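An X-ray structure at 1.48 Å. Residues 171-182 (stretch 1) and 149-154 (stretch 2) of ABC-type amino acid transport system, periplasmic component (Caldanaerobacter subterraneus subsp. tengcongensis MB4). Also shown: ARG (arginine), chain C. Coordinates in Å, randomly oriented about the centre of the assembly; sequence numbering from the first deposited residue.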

# COMPACT_ATOMS: atom_id res chain seq x y z
N GLN A 171 -16.49 3.26 -0.91
CA GLN A 171 -15.43 2.97 0.05
C GLN A 171 -15.32 1.48 0.33
O GLN A 171 -16.30 0.85 0.74
CB GLN A 171 -15.69 3.75 1.34
CG GLN A 171 -15.53 5.25 1.13
CD GLN A 171 -16.14 6.08 2.24
OE1 GLN A 171 -17.36 6.16 2.37
NE2 GLN A 171 -15.29 6.72 3.03
N LEU A 172 -14.13 0.93 0.12
CA LEU A 172 -13.90 -0.50 0.28
C LEU A 172 -12.83 -0.80 1.33
O LEU A 172 -11.85 -0.06 1.47
CB LEU A 172 -13.46 -1.12 -1.06
CG LEU A 172 -14.51 -1.34 -2.16
CD1 LEU A 172 -15.67 -2.20 -1.65
CD2 LEU A 172 -15.02 -0.03 -2.76
N ASN A 173 -12.99 -1.91 2.04
CA ASN A 173 -11.95 -2.38 2.94
C ASN A 173 -10.68 -2.81 2.21
O ASN A 173 -9.58 -2.49 2.65
CB ASN A 173 -12.46 -3.56 3.77
CG ASN A 173 -13.50 -3.15 4.78
OD1 ASN A 173 -13.54 -2.00 5.22
ND2 ASN A 173 -14.37 -4.09 5.14
N ARG A 174 -10.86 -3.53 1.11
CA ARG A 174 -9.75 -4.16 0.39
C ARG A 174 -9.71 -3.75 -1.07
O ARG A 174 -10.74 -3.63 -1.74
CB ARG A 174 -9.85 -5.69 0.50
CG ARG A 174 -9.85 -6.20 1.93
CD ARG A 174 -8.45 -6.23 2.49
NE ARG A 174 -7.74 -7.45 2.12
CZ ARG A 174 -6.70 -7.96 2.79
NH1 ARG A 174 -6.24 -7.36 3.86
NH2 ARG A 174 -6.14 -9.09 2.37
N VAL A 175 -8.49 -3.56 -1.57
CA VAL A 175 -8.28 -3.12 -2.94
C VAL A 175 -8.85 -4.10 -3.95
O VAL A 175 -9.34 -3.69 -5.01
CB VAL A 175 -6.77 -2.89 -3.19
CG1 VAL A 175 -6.51 -2.56 -4.66
CG2 VAL A 175 -6.26 -1.78 -2.29
N SER A 176 -8.80 -5.39 -3.64
CA SER A 176 -9.31 -6.40 -4.56
C SER A 176 -10.78 -6.17 -4.91
O SER A 176 -11.20 -6.40 -6.04
CB SER A 176 -9.10 -7.80 -3.98
OG SER A 176 -9.65 -7.88 -2.68
N ASP A 177 -11.56 -5.66 -3.96
CA ASP A 177 -12.97 -5.37 -4.22
C ASP A 177 -13.18 -4.14 -5.09
O ASP A 177 -14.16 -4.05 -5.82
CB ASP A 177 -13.74 -5.28 -2.91
CG ASP A 177 -13.85 -6.62 -2.23
OD1 ASP A 177 -14.37 -7.56 -2.86
OD2 ASP A 177 -13.36 -6.75 -1.09
N GLU A 178 -12.24 -3.21 -5.04
CA GLU A 178 -12.29 -2.03 -5.90
C GLU A 178 -12.16 -2.44 -7.36
O GLU A 178 -12.85 -1.91 -8.23
CB GLU A 178 -11.20 -1.04 -5.51
CG GLU A 178 -11.33 -0.56 -4.08
CD GLU A 178 -10.12 0.21 -3.62
OE1 GLU A 178 -9.64 1.10 -4.37
OE2 GLU A 178 -9.62 -0.07 -2.50
N PHE A 179 -11.25 -3.37 -7.63
CA PHE A 179 -11.09 -3.86 -8.98
C PHE A 179 -12.28 -4.68 -9.46
O PHE A 179 -12.67 -4.58 -10.63
CB PHE A 179 -9.76 -4.60 -9.14
CG PHE A 179 -8.59 -3.68 -9.28
CD1 PHE A 179 -8.17 -3.27 -10.53
CD2 PHE A 179 -7.96 -3.15 -8.15
CE1 PHE A 179 -7.11 -2.39 -10.68
CE2 PHE A 179 -6.90 -2.27 -8.28
CZ PHE A 179 -6.48 -1.89 -9.55
N MET A 180 -12.88 -5.44 -8.55
CA MET A 180 -14.11 -6.15 -8.90
C MET A 180 -15.24 -5.17 -9.22
O MET A 180 -16.00 -5.38 -10.16
CB MET A 180 -14.51 -7.12 -7.78
CG MET A 180 -13.57 -8.31 -7.66
SD MET A 180 -13.71 -9.16 -6.06
CE MET A 180 -15.40 -9.76 -6.15
N ASP A 181 -15.31 -4.07 -8.46
CA ASP A 181 -16.30 -3.03 -8.72
C ASP A 181 -16.15 -2.45 -10.12
O ASP A 181 -17.12 -2.32 -10.86
CB ASP A 181 -16.16 -1.88 -7.71
CG ASP A 181 -16.71 -2.21 -6.36
OD1 ASP A 181 -17.53 -3.15 -6.24
OD2 ASP A 181 -16.33 -1.51 -5.40
N LEU A 182 -14.92 -2.09 -10.47
CA LEU A 182 -14.68 -1.50 -11.78
C LEU A 182 -14.99 -2.49 -12.89
O LEU A 182 -15.64 -2.14 -13.89
CB LEU A 182 -13.25 -0.97 -11.89
CG LEU A 182 -12.94 -0.20 -13.18
CD1 LEU A 182 -13.80 1.05 -13.31
CD2 LEU A 182 -11.45 0.15 -13.25
N ARG C . -0.09 4.46 0.28
CA ARG C . -1.53 4.58 0.62
C ARG C . -1.71 4.99 2.07
O ARG C . -0.75 5.04 2.83
CB ARG C . -2.25 3.26 0.35
CG ARG C . -1.63 2.07 1.06
CD ARG C . -2.53 0.85 0.99
NE ARG C . -1.80 -0.36 1.38
CZ ARG C . -2.33 -1.58 1.41
NH1 ARG C . -3.60 -1.77 1.09
NH2 ARG C . -1.58 -2.60 1.77
OXT ARG C . -2.83 5.28 2.50
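Stretch 2 149-154: IAVQIG

Stretch 2 is extended from Ile-149 to Gln-152, with phi/psi pairs running from -119/120 at Ile-149 to -87/128 at Gln-152; it leaves the strand at Ile-153 and reaches Gly-154, whose positive phi of 91° suits a residue without a side chain. It meets stretch 1 in two ways: as a parallel neighbour of the strand that ends at Gln-171 and Leu-172, and as a nearly antiparallel partner of the helix that ends stretch 1, at 169° between N-to-C directions and 7.9 Å between axes at closest approach. Together the contacts bury 505 Å², both sides summed.

The parallel register rests on two bridges, Gln-171 with Val-151 (CA to CA 5.3 Å) and Leu-172 with Gln-152 (CA to CA 4.9 Å). Two backbone hydrogen bonds fix it: Leu-172 N donates to Val-151 O at 2.9 Å and 163°, and Ile-153 N donates to Leu-172 O at 2.9 Å and 170°. Leu-172 thus uses both its amide and its carbonyl, bonding to the residues before and after its bridge partner, as expected of parallel strands. CA-H...O contacts accompany them, from Gln-171 CA to Val-151 O (3.6 Å) and from Gln-152 CA to Leu-172 O (3.4 Å).

The side chain of Gln-152 extends this link beyond the strands. With chi1 and chi2 both t, it places NE2 2.9 Å from Asn-173 O in a hydrogen bond that is almost linear, at 178°. Its OE1 accepts from NH1 of the bound arginine at 2.9 Å, so one amide group joins the loop of stretch 1 to the ligand, in keeping with an amino acid transport component.

Carbon contacts fill the space around the strands. The apolar pair is Leu-172 CD2 and Ala-150 CB, 4.2 Å apart. The side chain of Gln-171, on the face it shares with Val-151, brings CB to 3.6 Å from CG1 of Ile-153, just past the strand. From the helix, Glu-178 points toward the strand, its CB 4.0 Å from Ala-150 CB.

The carboxylate of Glu-178 comes close to the strand, with OE2 3.1 Å from Gln-152 CB. Although OE2 is also 3.2 Å from Gln-152 N, the angle is too poor for a hydrogen bond. Water 1 makes the polar link instead, accepting from Gln-152 N at 3.0 Å and donating to Glu-178 OE1 at 2.7 Å. Water 2 joins the loops, donating to Ile-153 O and to Asn-173 O, each at 2.9 Å.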

# COMPACT_ATOMS: atom_id res chain seq x y z
N ILE A 149 -16.33 6.80 -7.59
CA ILE A 149 -14.91 6.47 -7.53
C ILE A 149 -14.64 5.51 -6.38
O ILE A 149 -14.92 5.82 -5.22
CB ILE A 149 -14.07 7.75 -7.33
CG1 ILE A 149 -14.45 8.79 -8.39
CG2 ILE A 149 -12.58 7.41 -7.36
CD1 ILE A 149 -14.13 8.39 -9.81
N ALA A 150 -14.10 4.33 -6.70
CA ALA A 150 -13.78 3.34 -5.68
C ALA A 150 -12.43 3.64 -5.06
O ALA A 150 -11.45 3.92 -5.78
CB ALA A 150 -13.80 1.93 -6.25
N VAL A 151 -12.37 3.62 -3.73
CA VAL A 151 -11.15 3.87 -2.98
C VAL A 151 -11.09 3.00 -1.74
O VAL A 151 -12.13 2.54 -1.24
CB VAL A 151 -11.04 5.35 -2.51
CG1 VAL A 151 -10.89 6.28 -3.71
CG2 VAL A 151 -12.24 5.74 -1.66
N GLN A 152 -9.88 2.81 -1.22
CA GLN A 152 -9.68 2.03 -0.01
C GLN A 152 -9.83 2.93 1.22
O GLN A 152 -9.22 3.99 1.32
CB GLN A 152 -8.32 1.34 -0.02
CG GLN A 152 -8.03 0.53 1.23
CD GLN A 152 -6.86 -0.40 1.05
OE1 GLN A 152 -5.80 -0.01 0.54
NE2 GLN A 152 -7.05 -1.66 1.43
N ILE A 153 -10.68 2.49 2.14
CA ILE A 153 -10.90 3.23 3.38
C ILE A 153 -9.60 3.46 4.14
O ILE A 153 -8.82 2.54 4.36
CB ILE A 153 -11.87 2.48 4.29
CG1 ILE A 153 -13.23 2.39 3.61
CG2 ILE A 153 -12.02 3.19 5.63
CD1 ILE A 153 -14.08 1.28 4.18
N GLY A 154 -9.38 4.71 4.52
CA GLY A 154 -8.27 5.05 5.42
C GLY A 154 -6.99 5.39 4.69
O GLY A 154 -5.94 5.52 5.31
O HOH W 1 -7.69 2.58 -3.32
O HOH W 2 -9.22 -0.36 4.61